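Local coordinates for uncharacterized protein PF1083 (Pyrococcus furiosus, PDB 3NRN) that is of unknown function but binds AMP and is probably an oxidoreductase of the flavin-containing amine oxidase family, at residues Ile26-Ile35 and Gly204-Val212; Val234-Val245 and Trp369-Gly380. All coordinates share one frame; numbering follows the deposited sequence.

Interaction 1 of 2, residues Ile26-Ile35 and Gly204-Val212. With AMP (adenosine monophosphate), chain B.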
loop_
_atom_site.group_PDB
_atom_site.type_symbol
_atom_site.label_atom_id
_atom_site.label_comp_id
_atom_site.label_asym_id
_atom_site.label_seq_id
_atom_site.Cartn_x
_atom_site.Cartn_y
_atom_site.Cartn_z
ATOM N N ILE A 26 0.412 -16.525 -19.208
ATOM C CA ILE A 26 0.366 -16.330 -17.762
ATOM C C ILE A 26 -0.512 -17.311 -16.985
ATOM O O ILE A 26 -1.637 -17.610 -17.381
ATOM C CB ILE A 26 -0.141 -14.902 -17.425
ATOM C CG1 ILE A 26 0.837 -13.854 -17.957
ATOM C CG2 ILE A 26 -0.368 -14.762 -15.918
ATOM C CD1 ILE A 26 2.173 -13.864 -17.286
ATOM N N ILE A 27 0.017 -17.800 -15.870
ATOM C CA ILE A 27 -0.729 -18.693 -14.995
ATOM C C ILE A 27 -0.576 -18.203 -13.558
ATOM O O ILE A 27 0.521 -18.233 -12.987
ATOM C CB ILE A 27 -0.229 -20.158 -15.086
ATOM C CG1 ILE A 27 -0.445 -20.698 -16.505
ATOM C CG2 ILE A 27 -0.986 -21.025 -14.085
ATOM C CD1 ILE A 27 -0.000 -22.136 -16.693
ATOM N N VAL A 28 -1.671 -17.727 -12.984
ATOM C CA VAL A 28 -1.651 -17.249 -11.606
ATOM C C VAL A 28 -2.101 -18.387 -10.693
ATOM O O VAL A 28 -3.114 -19.041 -10.951
ATOM C CB VAL A 28 -2.589 -16.043 -11.427
ATOM C CG1 VAL A 28 -2.480 -15.492 -10.006
ATOM C CG2 VAL A 28 -2.242 -14.965 -12.460
ATOM N N LEU A 29 -1.330 -18.635 -9.640
ATOM C CA LEU A 29 -1.647 -19.685 -8.680
ATOM C C LEU A 29 -1.989 -19.021 -7.350
ATOM O O LEU A 29 -1.166 -18.332 -6.756
ATOM C CB LEU A 29 -0.452 -20.633 -8.529
ATOM C CG LEU A 29 -0.028 -21.342 -9.824
ATOM C CD1 LEU A 29 1.166 -22.249 -9.564
ATOM C CD2 LEU A 29 -1.208 -22.171 -10.361
ATOM N N GLU A 30 -3.218 -19.228 -6.898
ATOM C CA GLU A 30 -3.701 -18.639 -5.661
ATOM C C GLU A 30 -4.048 -19.720 -4.646
ATOM O O GLU A 30 -4.811 -20.642 -4.939
ATOM C CB GLU A 30 -4.930 -17.771 -5.965
ATOM C CG GLU A 30 -5.698 -17.267 -4.755
ATOM C CD GLU A 30 -4.819 -16.566 -3.736
ATOM O OE1 GLU A 30 -3.904 -15.811 -4.127
ATOM O OE2 GLU A 30 -5.057 -16.765 -2.529
ATOM N N LYS A 31 -3.489 -19.589 -3.450
ATOM C CA LYS A 31 -3.708 -20.547 -2.377
ATOM C C LYS A 31 -5.141 -20.584 -1.853
ATOM O O LYS A 31 -5.703 -21.660 -1.669
ATOM C CB LYS A 31 -2.749 -20.242 -1.231
ATOM C CG LYS A 31 -2.906 -21.095 -0.001
ATOM C CD LYS A 31 -1.974 -20.575 1.093
ATOM C CE LYS A 31 -2.145 -21.334 2.392
ATOM N NZ LYS A 31 -1.189 -20.856 3.430
ATOM N N SER A 32 -5.725 -19.416 -1.602
ATOM C CA SER A 32 -7.088 -19.350 -1.091
ATOM C C SER A 32 -8.110 -19.574 -2.210
ATOM O O SER A 32 -7.746 -19.849 -3.359
ATOM C CB SER A 32 -7.341 -17.998 -0.415
ATOM O OG SER A 32 -7.568 -16.986 -1.374
ATOM N N ALA A 33 -9.390 -19.459 -1.868
ATOM C CA ALA A 33 -10.458 -19.666 -2.840
ATOM C C ALA A 33 -10.838 -18.379 -3.559
ATOM O O ALA A 33 -11.648 -18.402 -4.483
ATOM C CB ALA A 33 -11.680 -20.257 -2.148
HETATM N N MSE A 34 -10.249 -17.263 -3.132
HETATM C CA MSE A 34 -10.536 -15.968 -3.735
HETATM C C MSE A 34 -9.253 -15.181 -4.010
HETATM O O MSE A 34 -8.257 -15.330 -3.310
HETATM C CB MSE A 34 -11.456 -15.144 -2.822
HETATM C CG MSE A 34 -10.729 -14.282 -1.785
HETATM SE SE MSE A 34 -11.845 -13.243 -0.794
HETATM C CE MSE A 34 -12.399 -12.036 -2.027
ATOM N N ILE A 35 -9.290 -14.339 -5.036
ATOM C CA ILE A 35 -8.138 -13.528 -5.413
ATOM C C ILE A 35 -8.252 -12.134 -4.805
ATOM O O ILE A 35 -9.306 -11.762 -4.295
ATOM C CB ILE A 35 -8.037 -13.393 -6.952
ATOM C CG1 ILE A 35 -9.300 -12.725 -7.506
ATOM C CG2 ILE A 35 -7.861 -14.764 -7.581
ATOM C CD1 ILE A 35 -9.280 -12.512 -9.015
ATOM N N GLY A 204 -4.704 -15.732 -20.339
ATOM C CA GLY A 204 -4.150 -16.150 -19.060
ATOM C C GLY A 204 -5.036 -17.067 -18.235
ATOM O O GLY A 204 -6.221 -17.233 -18.525
ATOM N N LYS A 205 -4.457 -17.676 -17.205
ATOM C CA LYS A 205 -5.210 -18.557 -16.319
ATOM C C LYS A 205 -5.062 -18.147 -14.856
ATOM O O LYS A 205 -4.002 -17.691 -14.433
ATOM C CB LYS A 205 -4.754 -20.006 -16.476
ATOM C CG LYS A 205 -5.170 -20.655 -17.781
ATOM C CD LYS A 205 -4.704 -22.098 -17.830
ATOM C CE LYS A 205 -5.094 -22.759 -19.139
ATOM N NZ LYS A 205 -4.610 -24.164 -19.191
ATOM N N ILE A 206 -6.140 -18.302 -14.092
ATOM C CA ILE A 206 -6.138 -17.980 -12.671
ATOM C C ILE A 206 -6.711 -19.187 -11.933
ATOM O O ILE A 206 -7.901 -19.482 -12.034
ATOM C CB ILE A 206 -6.993 -16.736 -12.383
ATOM C CG1 ILE A 206 -6.433 -15.545 -13.166
ATOM C CG2 ILE A 206 -6.981 -16.420 -10.890
ATOM C CD1 ILE A 206 -7.266 -14.293 -13.054
ATOM N N LEU A 207 -5.851 -19.889 -11.203
ATOM C CA LEU A 207 -6.256 -21.085 -10.479
ATOM C C LEU A 207 -6.248 -20.920 -8.963
ATOM O O LEU A 207 -5.192 -20.766 -8.345
ATOM C CB LEU A 207 -5.342 -22.243 -10.888
ATOM C CG LEU A 207 -5.142 -22.357 -12.404
ATOM C CD1 LEU A 207 -4.094 -23.410 -12.721
ATOM C CD2 LEU A 207 -6.470 -22.697 -13.069
ATOM N N THR A 208 -7.438 -20.953 -8.369
ATOM C CA THR A 208 -7.573 -20.818 -6.924
ATOM C C THR A 208 -7.409 -22.177 -6.242
ATOM O O THR A 208 -7.500 -23.227 -6.881
ATOM C CB THR A 208 -8.942 -20.230 -6.535
ATOM O OG1 THR A 208 -9.981 -20.977 -7.176
ATOM C CG2 THR A 208 -9.031 -18.764 -6.945
ATOM N N ARG A 209 -7.166 -22.143 -4.940
ATOM C CA ARG A 209 -6.955 -23.355 -4.160
ATOM C C ARG A 209 -5.726 -24.106 -4.661
ATOM O O ARG A 209 -5.686 -25.335 -4.648
ATOM C CB ARG A 209 -8.192 -24.262 -4.210
ATOM C CG ARG A 209 -9.402 -23.686 -3.483
ATOM C CD ARG A 209 -10.462 -24.757 -3.229
ATOM N NE ARG A 209 -11.596 -24.249 -2.459
ATOM C CZ ARG A 209 -12.549 -23.461 -2.949
ATOM N NH1 ARG A 209 -12.518 -23.084 -4.220
ATOM N NH2 ARG A 209 -13.531 -23.037 -2.163
ATOM N N LYS A 210 -4.729 -23.351 -5.117
ATOM C CA LYS A 210 -3.478 -23.932 -5.592
ATOM C C LYS A 210 -2.381 -23.358 -4.711
ATOM O O LYS A 210 -1.947 -22.222 -4.904
ATOM C CB LYS A 210 -3.217 -23.561 -7.054
ATOM C CG LYS A 210 -4.203 -24.162 -8.029
ATOM C CD LYS A 210 -4.146 -25.678 -7.999
ATOM C CE LYS A 210 -5.316 -26.271 -8.758
ATOM N NZ LYS A 210 -5.421 -27.739 -8.540
ATOM N N GLU A 211 -1.949 -24.143 -3.731
ATOM C CA GLU A 211 -0.914 -23.698 -2.815
ATOM C C GLU A 211 0.447 -24.129 -3.318
ATOM O O GLU A 211 0.730 -25.322 -3.401
ATOM C CB GLU A 211 -1.139 -24.296 -1.431
ATOM C CG GLU A 211 -0.149 -23.809 -0.396
ATOM C CD GLU A 211 -0.213 -24.607 0.884
ATOM O OE1 GLU A 211 -1.320 -25.066 1.233
ATOM O OE2 GLU A 211 0.835 -24.765 1.545
ATOM N N VAL A 212 1.291 -23.164 -3.658
ATOM C CA VAL A 212 2.626 -23.496 -4.129
ATOM C C VAL A 212 3.481 -23.941 -2.946
ATOM O O VAL A 212 3.471 -23.308 -1.891
ATOM C CB VAL A 212 3.294 -22.284 -4.817
ATOM C CG1 VAL A 212 4.720 -22.645 -5.251
ATOM C CG2 VAL A 212 2.474 -21.866 -6.016
HETATM P P AMP B . -1.034 -9.995 -0.746
HETATM O O1P AMP B . 0.090 -9.719 -1.724
HETATM O O2P AMP B . -0.441 -10.316 0.624
HETATM O O3P AMP B . -2.143 -9.022 -0.792
HETATM O "O5'" AMP B . -1.514 -11.408 -1.321
HETATM C "C5'" AMP B . -0.539 -12.411 -1.630
HETATM C "C4'" AMP B . -1.396 -13.585 -2.080
HETATM O "O4'" AMP B . -0.660 -14.812 -2.066
HETATM C "C3'" AMP B . -2.638 -13.820 -1.236
HETATM O "O3'" AMP B . -3.721 -13.800 -2.189
HETATM C "C2'" AMP B . -2.388 -15.218 -0.633
HETATM O "O2'" AMP B . -3.556 -16.031 -0.402
HETATM C "C1'" AMP B . -1.530 -15.839 -1.720
HETATM N N9 AMP B . -0.580 -16.872 -1.262
HETATM C C8 AMP B . 0.169 -16.869 -0.128
HETATM N N7 AMP B . 0.982 -17.958 -0.114
HETATM C C5 AMP B . 0.803 -18.609 -1.272
HETATM C C6 AMP B . 1.359 -19.837 -1.857
HETATM N N6 AMP B . 2.288 -20.535 -1.147
HETATM N N1 AMP B . 0.905 -20.186 -3.085
HETATM C C2 AMP B . -0.006 -19.414 -3.773
HETATM N N3 AMP B . -0.607 -18.303 -3.275
HETATM C C4 AMP B . -0.227 -17.890 -2.041
#
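Glu30 OE2 takes three hydrogen bonds, while the backbone of the same residue is bonded to 204-212. One donor is AMP O2', 2.7 Å from Glu30 OE2; the others are the backbone N and OG of Ser32. The two Ser32 donors reach this oxygen on its anti side, from opposite faces of the carboxylate. Glu30 OE1 accepts from AMP O3' at 2.8 Å and also from Ala8 N. The chain swings to the ribose because CG stands anti to the backbone N (chi1 170°) and the chain then bends at chi2. Replacing Glu30 with alanine would remove the carboxylate and would probably leave both ribose hydroxyls and Ser32 without their acceptor. An acidic residue just after the second strand, holding the ribose, is characteristic of Rossmann-type nucleotide-binding folds. Here strand 26-29 runs parallel to the edge strand 205-207. Val28 N meets Lys205 O at 2.7 Å in a hydrogen bond, and Glu30 N bonds to Leu207 O. Past the strands, Lys210 N reaches Glu30 O at 2.7 Å. On one face of the sheet Leu29 and Leu207 lie side by side, with Leu29 CD2 3.9 Å from Leu207 CD1. Leu29 CD1 meets Val212 CG2 as the two side chains cross at about a right angle. On the other face Ile35 CG2 meets Ile206 CG2, near helix 188-200. Ala33 CB sits over one face of the Arg209 guanidinium. Val212 holds the adenine by its backbone: its N donates to AMP N1 at 3.1 Å, and its O accepts from AMP N6 at 3.1 Å.

Interaction 2 of 2, residues Val234-Val245 and Trp369-Gly380. With AMP (adenosine monophosphate), chain B.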
loop_
_atom_site.group_PDB
_atom_site.type_symbol
_atom_site.label_atom_id
_atom_site.label_comp_id
_atom_site.label_asym_id
_atom_site.label_seq_id
_atom_site.Cartn_x
_atom_site.Cartn_y
_atom_site.Cartn_z
ATOM N N VAL A 234 9.766 -17.579 -16.424
ATOM C CA VAL A 234 9.892 -16.580 -15.380
ATOM C C VAL A 234 8.817 -16.828 -14.322
ATOM O O VAL A 234 7.693 -17.220 -14.638
ATOM C CB VAL A 234 9.710 -15.147 -15.943
ATOM C CG1 VAL A 234 9.501 -14.164 -14.807
ATOM C CG2 VAL A 234 10.939 -14.747 -16.748
ATOM N N ALA A 235 9.174 -16.609 -13.063
ATOM C CA ALA A 235 8.238 -16.785 -11.964
ATOM C C ALA A 235 8.143 -15.464 -11.208
ATOM O O ALA A 235 9.168 -14.862 -10.874
ATOM C CB ALA A 235 8.721 -17.898 -11.031
ATOM N N ILE A 236 6.919 -15.009 -10.953
ATOM C CA ILE A 236 6.702 -13.767 -10.217
ATOM C C ILE A 236 6.065 -14.108 -8.875
ATOM O O ILE A 236 4.924 -14.574 -8.815
ATOM C CB ILE A 236 5.746 -12.802 -10.962
ATOM C CG1 ILE A 236 6.329 -12.429 -12.329
ATOM C CG2 ILE A 236 5.489 -11.558 -10.106
ATOM C CD1 ILE A 236 7.702 -11.807 -12.281
ATOM N N SER A 237 6.798 -13.872 -7.796
ATOM C CA SER A 237 6.273 -14.162 -6.470
ATOM C C SER A 237 5.648 -12.933 -5.816
ATOM O O SER A 237 6.275 -11.884 -5.710
ATOM C CB SER A 237 7.380 -14.712 -5.566
ATOM O OG SER A 237 6.848 -15.088 -4.305
ATOM N N ASN A 238 4.404 -13.073 -5.380
ATOM C CA ASN A 238 3.695 -11.981 -4.723
ATOM C C ASN A 238 3.444 -12.399 -3.275
ATOM O O ASN A 238 2.504 -11.929 -2.634
ATOM C CB ASN A 238 2.371 -11.726 -5.457
ATOM C CG ASN A 238 1.616 -10.516 -4.931
ATOM O OD1 ASN A 238 2.202 -9.527 -4.469
ATOM N ND2 ASN A 238 0.306 -10.578 -5.030
ATOM N N VAL A 239 4.315 -13.268 -2.761
ATOM C CA VAL A 239 4.182 -13.800 -1.405
ATOM C C VAL A 239 5.177 -13.277 -0.338
ATOM O O VAL A 239 5.213 -13.776 0.787
ATOM C CB VAL A 239 4.220 -15.361 -1.470
ATOM C CG1 VAL A 239 4.081 -15.967 -0.097
ATOM C CG2 VAL A 239 3.075 -15.857 -2.354
ATOM N N GLY A 240 5.968 -12.265 -0.671
ATOM C CA GLY A 240 6.910 -11.737 0.310
ATOM C C GLY A 240 8.258 -12.441 0.282
ATOM O O GLY A 240 8.334 -13.647 0.028
ATOM N N VAL A 241 9.316 -11.686 0.571
ATOM C CA VAL A 241 10.687 -12.187 0.550
ATOM C C VAL A 241 10.959 -13.444 1.362
ATOM O O VAL A 241 11.555 -14.399 0.855
ATOM C CB VAL A 241 11.683 -11.093 1.004
ATOM C CG1 VAL A 241 13.079 -11.675 1.099
ATOM C CG2 VAL A 241 11.671 -9.943 0.015
ATOM N N ARG A 242 10.519 -13.447 2.616
ATOM C CA ARG A 242 10.738 -14.586 3.496
ATOM C C ARG A 242 10.115 -15.880 2.991
ATOM O O ARG A 242 10.771 -16.915 2.960
ATOM C CB ARG A 242 10.216 -14.270 4.899
ATOM C CG ARG A 242 10.411 -15.401 5.896
ATOM C CD ARG A 242 10.252 -14.923 7.333
ATOM N NE ARG A 242 11.171 -13.833 7.650
ATOM C CZ ARG A 242 11.390 -13.367 8.876
ATOM N NH1 ARG A 242 10.757 -13.896 9.914
ATOM N NH2 ARG A 242 12.244 -12.371 9.068
ATOM N N GLU A 243 8.848 -15.830 2.596
ATOM C CA GLU A 243 8.183 -17.032 2.099
ATOM C C GLU A 243 8.788 -17.494 0.769
ATOM O O GLU A 243 8.949 -18.689 0.531
ATOM C CB GLU A 243 6.687 -16.768 1.924
ATOM C CG GLU A 243 5.868 -18.010 1.605
ATOM C CD GLU A 243 5.999 -19.093 2.665
ATOM O OE1 GLU A 243 5.984 -18.758 3.870
ATOM O OE2 GLU A 243 6.106 -20.279 2.289
ATOM N N THR A 244 9.131 -16.543 -0.094
ATOM C CA THR A 244 9.710 -16.881 -1.389
ATOM C C THR A 244 11.062 -17.581 -1.217
ATOM O O THR A 244 11.384 -18.501 -1.961
ATOM C CB THR A 244 9.860 -15.628 -2.262
ATOM O OG1 THR A 244 8.577 -15.009 -2.421
ATOM C CG2 THR A 244 10.393 -15.989 -3.628
ATOM N N VAL A 245 11.843 -17.145 -0.231
ATOM C CA VAL A 245 13.133 -17.766 0.054
ATOM C C VAL A 245 12.860 -19.220 0.469
ATOM O O VAL A 245 13.544 -20.149 0.033
ATOM C CB VAL A 245 13.871 -17.015 1.203
ATOM C CG1 VAL A 245 14.988 -17.881 1.776
ATOM C CG2 VAL A 245 14.450 -15.709 0.679
ATOM N N TRP A 369 17.135 -8.171 -3.857
ATOM C CA TRP A 369 16.783 -9.528 -4.279
ATOM C C TRP A 369 17.863 -9.968 -5.259
ATOM O O TRP A 369 18.132 -9.283 -6.233
ATOM C CB TRP A 369 15.406 -9.539 -4.945
ATOM C CG TRP A 369 14.982 -10.905 -5.390
ATOM C CD1 TRP A 369 14.934 -11.373 -6.671
ATOM C CD2 TRP A 369 14.549 -11.984 -4.551
ATOM N NE1 TRP A 369 14.496 -12.676 -6.683
ATOM C CE2 TRP A 369 14.251 -13.076 -5.395
ATOM C CE3 TRP A 369 14.383 -12.133 -3.170
ATOM C CZ2 TRP A 369 13.791 -14.302 -4.904
ATOM C CZ3 TRP A 369 13.924 -13.358 -2.678
ATOM C CH2 TRP A 369 13.634 -14.422 -3.546
ATOM N N PRO A 370 18.492 -11.129 -5.010
ATOM C CA PRO A 370 19.569 -11.680 -5.845
ATOM C C PRO A 370 19.271 -12.475 -7.122
ATOM O O PRO A 370 20.147 -12.598 -7.974
ATOM C CB PRO A 370 20.350 -12.526 -4.847
ATOM C CG PRO A 370 19.237 -13.143 -4.049
ATOM C CD PRO A 370 18.271 -11.972 -3.820
ATOM N N LEU A 371 18.065 -13.018 -7.268
ATOM C CA LEU A 371 17.751 -13.831 -8.449
ATOM C C LEU A 371 17.113 -13.068 -9.607
ATOM O O LEU A 371 16.551 -11.994 -9.412
ATOM C CB LEU A 371 16.848 -15.002 -8.033
ATOM C CG LEU A 371 17.462 -15.855 -6.922
ATOM C CD1 LEU A 371 16.510 -16.966 -6.521
ATOM C CD2 LEU A 371 18.782 -16.438 -7.422
ATOM N N ASN A 372 17.195 -13.640 -10.806
ATOM C CA ASN A 372 16.647 -13.013 -12.005
ATOM C C ASN A 372 15.494 -13.802 -12.635
ATOM O O ASN A 372 14.625 -13.220 -13.286
ATOM C CB ASN A 372 17.747 -12.833 -13.059
ATOM C CG ASN A 372 18.967 -12.099 -12.522
ATOM O OD1 ASN A 372 18.846 -11.116 -11.793
ATOM N ND2 ASN A 372 20.148 -12.568 -12.897
ATOM N N GLU A 373 15.500 -15.122 -12.460
ATOM C CA GLU A 373 14.453 -15.978 -13.025
ATOM C C GLU A 373 13.202 -15.913 -12.160
ATOM O O GLU A 373 12.102 -16.241 -12.605
ATOM C CB GLU A 373 14.927 -17.436 -13.130
ATOM C CG GLU A 373 15.356 -18.076 -11.812
ATOM C CD GLU A 373 16.836 -17.856 -11.490
ATOM O OE1 GLU A 373 17.271 -16.688 -11.382
ATOM O OE2 GLU A 373 17.567 -18.862 -11.343
ATOM N N VAL A 374 13.392 -15.511 -10.908
ATOM C CA VAL A 374 12.286 -15.361 -9.975
ATOM C C VAL A 374 12.433 -13.986 -9.364
ATOM O O VAL A 374 13.512 -13.638 -8.879
ATOM C CB VAL A 374 12.333 -16.394 -8.821
ATOM C CG1 VAL A 374 11.162 -16.167 -7.882
ATOM C CG2 VAL A 374 12.302 -17.805 -9.378
ATOM N N LEU A 375 11.357 -13.207 -9.401
ATOM C CA LEU A 375 11.361 -11.866 -8.829
ATOM C C LEU A 375 10.219 -11.730 -7.842
ATOM O O LEU A 375 9.230 -12.452 -7.914
ATOM C CB LEU A 375 11.213 -10.798 -9.917
ATOM C CG LEU A 375 12.298 -10.712 -10.990
ATOM C CD1 LEU A 375 12.019 -9.497 -11.864
ATOM C CD2 LEU A 375 13.688 -10.609 -10.345
ATOM N N VAL A 376 10.361 -10.790 -6.923
ATOM C CA VAL A 376 9.351 -10.554 -5.901
ATOM C C VAL A 376 8.634 -9.225 -6.125
ATOM O O VAL A 376 9.276 -8.212 -6.403
ATOM C CB VAL A 376 10.013 -10.533 -4.491
ATOM C CG1 VAL A 376 9.011 -10.068 -3.426
ATOM C CG2 VAL A 376 10.541 -11.912 -4.149
ATOM N N VAL A 377 7.305 -9.232 -6.036
ATOM C CA VAL A 377 6.533 -7.994 -6.163
ATOM C C VAL A 377 5.529 -7.992 -5.024
ATOM O O VAL A 377 5.288 -9.042 -4.415
ATOM C CB VAL A 377 5.771 -7.868 -7.521
ATOM C CG1 VAL A 377 6.764 -7.882 -8.677
ATOM C CG2 VAL A 377 4.732 -8.988 -7.669
ATOM N N GLY A 378 4.939 -6.827 -4.749
ATOM C CA GLY A 378 3.989 -6.711 -3.657
ATOM C C GLY A 378 4.625 -5.911 -2.524
ATOM O O GLY A 378 5.638 -5.239 -2.732
ATOM N N ASP A 379 4.037 -5.970 -1.334
ATOM C CA ASP A 379 4.561 -5.244 -0.174
ATOM C C ASP A 379 6.005 -5.603 0.160
ATOM O O ASP A 379 6.664 -4.900 0.922
ATOM C CB ASP A 379 3.697 -5.507 1.064
ATOM C CG ASP A 379 2.811 -4.332 1.414
ATOM O OD1 ASP A 379 3.343 -3.211 1.543
ATOM O OD2 ASP A 379 1.587 -4.529 1.567
ATOM N N GLY A 380 6.486 -6.708 -0.397
ATOM C CA GLY A 380 7.849 -7.123 -0.134
ATOM C C GLY A 380 8.840 -6.377 -1.002
ATOM O O GLY A 380 10.050 -6.567 -0.884
HETATM P P AMP B . -1.034 -9.995 -0.746
HETATM O O1P AMP B . 0.090 -9.719 -1.724
HETATM O O2P AMP B . -0.441 -10.316 0.624
HETATM O O3P AMP B . -2.143 -9.022 -0.792
HETATM O "O5'" AMP B . -1.514 -11.408 -1.321
HETATM C "C5'" AMP B . -0.539 -12.411 -1.630
HETATM C "C4'" AMP B . -1.396 -13.585 -2.080
HETATM O "O4'" AMP B . -0.660 -14.812 -2.066
HETATM C "C3'" AMP B . -2.638 -13.820 -1.236
HETATM O "O3'" AMP B . -3.721 -13.800 -2.189
HETATM C "C2'" AMP B . -2.388 -15.218 -0.633
HETATM O "O2'" AMP B . -3.556 -16.031 -0.402
HETATM C "C1'" AMP B . -1.530 -15.839 -1.720
HETATM N N9 AMP B . -0.580 -16.872 -1.262
HETATM C C8 AMP B . 0.169 -16.869 -0.128
HETATM N N7 AMP B . 0.982 -17.958 -0.114
HETATM C C5 AMP B . 0.803 -18.609 -1.272
HETATM C C6 AMP B . 1.359 -19.837 -1.857
HETATM N N6 AMP B . 2.288 -20.535 -1.147
HETATM N N1 AMP B . 0.905 -20.186 -3.085
HETATM C C2 AMP B . -0.006 -19.414 -3.773
HETATM N N3 AMP B . -0.607 -18.303 -3.275
HETATM C C4 AMP B . -0.227 -17.890 -2.041
#
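Thr244 and Trp369 cross obliquely, with Thr244 CG2 3.6 Å from Trp369 CH2. They pack helix 241-248 against the outer part of the Rossmann-type sheet, where strand 234-237 runs parallel to the edge strand 374-376. The indole is covered on two sides. Val376 CG2 lies over one face, offset toward the rim, and Pro370 CD lies over the opposite face. Val241 CG1 comes in at the ring edge, near its plane, 4.2 Å from Trp369 CZ3. The side chain of Val245 slides past the ring in the opposite direction. With CG anti to the backbone N (chi1 -179°), the indole of Trp369 reaches back over the sheet, and its NE1 donates to Val374 O at 2.6 Å, which fixes the ring's rotation. Helix 255-262 adds Tyr257 to the same cluster. Ala235 CB meets Val374 CG2 on this face of the sheet. On the other face Ile236 and Val377 approach at a slant, and Ile236 CG2 is 3.6 Å from Val377 CG2. Helix 388-402 packs on Val377 there. Four backbone hydrogen bonds join the strands; the shortest is Ser237 N to Leu375 O, 2.8 Å. After the strand the chain passes the nucleotide, and Val239 CG1 touches AMP N7 at 3.7 Å. Gly240 is the N-cap residue of the helix that follows. The buried hydroxyls there form a chain: Ser237 OG donates to Thr244 OG1 at 2.6 Å, and Thr244 OG1 donates to Gly240 O from above the carbonyl plane.

Both contacts join parallel strands of one five-stranded sheet, at its two ends. Interaction 1 pairs the edge strand 205-207 with 26-29; interaction 2 pairs the other edge strand, 374-376, with 234-237. Strand 2-6 lies between the two inner strands. The centres are 16 Å apart and the contacts do not touch, yet both reach AMP. Interaction 1 is partly buried and more polar: it supplies the carboxylate for the ribose and the backbone atoms for the adenine. Interaction 2 is buried, and its side chains meet mostly through apolar groups, with an indole and a helix packed on the sheet. It meets the nucleotide with the backbone O of Asn238, near the ribose C5', and with the side chain of Val239, beside the adenine.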